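Local coordinates for coenzyme F420-dependent N(5),N(10)-methenyltetrahydromethanopterin reductase-related protein (Desulfurobacterium thermolithotrophum DSM 11699, PDB 6HUY), which is an Hmd ([Fe]-hydrogenase) homologue, HmdII, that binds the iron-guanylylpyridinol (FeGP) cofactor and probably methenyl-tetrahydrofolate, at the interface of chains B and A. Residues are numbered along the deposited sequence; one frame, centred on the assembly and turned at random. Chains: chain A, Coenzyme F420-dependent N(5),N(10)-methenyltetrahydromethanopterin reductase-related protein; chain B, Coenzyme F420-dependent N(5),N(10)-methenyltetrahydromethanopterin reductase-related protein.

The interface of chains B and A. Residues chain B 315, 317-318; chain A 122, 167, 197, 340, 344.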
loop_
_atom_site.group_PDB
_atom_site.type_symbol
_atom_site.label_atom_id
_atom_site.label_comp_id
_atom_site.label_asym_id
_atom_site.label_seq_id
_atom_site.Cartn_x
_atom_site.Cartn_y
_atom_site.Cartn_z
ATOM N N TYR B 315 -1.576 5.728 14.462
ATOM C CA TYR B 315 -0.792 6.513 13.516
ATOM C C TYR B 315 -0.735 5.764 12.193
ATOM O O TYR B 315 0.180 4.954 11.933
ATOM C CB TYR B 315 0.591 6.790 14.070
ATOM C CG TYR B 315 0.570 7.780 15.198
ATOM C CD1 TYR B 315 0.204 9.097 14.970
ATOM C CD2 TYR B 315 0.915 7.409 16.484
ATOM C CE1 TYR B 315 0.186 10.024 15.983
ATOM C CE2 TYR B 315 0.904 8.323 17.510
ATOM C CZ TYR B 315 0.539 9.640 17.248
ATOM O OH TYR B 315 0.515 10.577 18.252
ATOM N N SER B 317 0.104 6.542 9.347
ATOM C CA SER B 317 1.252 6.795 8.482
ATOM C C SER B 317 2.575 6.298 9.052
ATOM O O SER B 317 3.604 6.466 8.396
ATOM C CB SER B 317 1.369 8.288 8.173
ATOM O OG SER B 317 1.859 8.995 9.286
ATOM N N ALA B 318 2.587 5.688 10.231
ATOM C CA ALA B 318 3.832 5.146 10.780
ATOM C C ALA B 318 4.440 4.145 9.793
ATOM O O ALA B 318 3.752 3.195 9.391
ATOM C CB ALA B 318 3.599 4.473 12.129
ATOM N N LEU A 122 2.942 15.550 10.275
ATOM C CA LEU A 122 3.467 14.746 11.373
ATOM C C LEU A 122 4.963 14.522 11.232
ATOM O O LEU A 122 5.676 14.437 12.236
ATOM C CB LEU A 122 2.741 13.395 11.455
ATOM C CG LEU A 122 1.920 13.214 12.733
ATOM C CD1 LEU A 122 0.803 14.233 12.748
ATOM C CD2 LEU A 122 1.368 11.836 12.835
ATOM N N LEU A 167 -5.234 10.734 15.922
ATOM C CA LEU A 167 -3.944 10.933 16.576
ATOM C C LEU A 167 -4.031 10.583 18.053
ATOM O O LEU A 167 -4.982 10.967 18.739
ATOM C CB LEU A 167 -3.459 12.377 16.436
ATOM C CG LEU A 167 -3.293 12.949 15.031
ATOM C CD1 LEU A 167 -2.675 14.328 15.127
ATOM C CD2 LEU A 167 -2.444 12.037 14.161
ATOM N N GLU A 197 -2.972 12.769 9.183
ATOM C CA GLU A 197 -2.128 11.886 8.392
ATOM C C GLU A 197 -2.735 11.553 7.046
ATOM O O GLU A 197 -2.074 10.906 6.228
ATOM C CB GLU A 197 -1.846 10.583 9.147
ATOM C CG GLU A 197 -1.049 10.752 10.404
ATOM C CD GLU A 197 -0.897 9.440 11.157
ATOM O OE1 GLU A 197 0.183 8.822 11.050
ATOM O OE2 GLU A 197 -1.870 9.015 11.835
ATOM N N LEU A 340 8.514 6.294 17.098
ATOM C CA LEU A 340 7.698 6.775 15.986
ATOM C C LEU A 340 8.344 7.984 15.333
ATOM O O LEU A 340 8.367 8.097 14.104
ATOM C CB LEU A 340 6.292 7.123 16.478
ATOM C CG LEU A 340 5.490 5.984 17.100
ATOM C CD1 LEU A 340 4.200 6.554 17.685
ATOM C CD2 LEU A 340 5.213 4.874 16.080
ATOM N N TRP A 344 9.596 8.202 11.393
ATOM C CA TRP A 344 9.209 9.203 10.396
ATOM C C TRP A 344 10.430 9.933 9.852
ATOM O O TRP A 344 10.527 10.175 8.642
ATOM C CB TRP A 344 8.206 10.203 10.977
ATOM C CG TRP A 344 6.811 9.718 10.897
ATOM C CD1 TRP A 344 6.164 9.269 9.784
ATOM C CD2 TRP A 344 5.871 9.642 11.967
ATOM N NE1 TRP A 344 4.880 8.896 10.096
ATOM C CE2 TRP A 344 4.669 9.124 11.429
ATOM C CE3 TRP A 344 5.925 9.959 13.320
ATOM C CZ2 TRP A 344 3.540 8.909 12.208
ATOM C CZ3 TRP A 344 4.823 9.746 14.087
ATOM C CH2 TRP A 344 3.633 9.219 13.534
#
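The phenol ring of B:Tyr315 receives the edge of the A:Trp344 indole over one face, with A:Trp344 CH2 3.7 Å from B:Tyr315 CD1 and the two planes almost perpendicular at 87°. The example belongs to the Hmd family, whose members typically pair into dimers through intertwined C-terminal parts; here a loop of one subunit is wedged between helices 121-135, 196-203 and 333-354 of the other. Toward the other side of that same ring face, A:Leu340 sets its CD1 methyl 3.6 Å from B:Tyr315 CD2. The rim on the CD1 side is met by two more methyls: A:Leu122 CD2 approaches obliquely from the indole side, and A:Leu167 CD2, 3.8 Å from B:Tyr315 CE1, comes from the opposite side of the ring plane. In line with the ring at its edge lies the carboxylate carbon of A:Glu197. The arrangement illustrates how an aromatic plug and a polar latch can work side by side.

The latch is A:Glu197, extended beyond CG, whose OE1 accepts twice from B:Ser317. The backbone amide donates from well above the carboxylate plane, 61° out of it, with 2.8 Å from B:Ser317 N to A:Glu197 OE1. The hydroxyl comes on the anti side, much nearer the plane; B:Ser317 OG is modelled 2.4 Å from A:Glu197 OE1, too short to be taken literally. A chi1 of 75° lodges OG between the serine's own backbone N and carbonyl carbon, and this lets hydroxyl and amide converge on one oxygen. Were A:Glu197 replaced by an alanine, the amide and hydroxyl of B:Ser317 would probably lose their shared acceptor and the loop would be freer to shift.

From the other flank, A:Trp344 NE1 faces B:Ser317, with weak hydrogen bonds to B:Ser317 OG at 3.1 Å and to the carbonyl O, both noticeably bent. The tryptophan thus touches serine with its pyrrole edge and tyrosine with its benzene edge, while CZ2 brushes the backbone of B:Ala318.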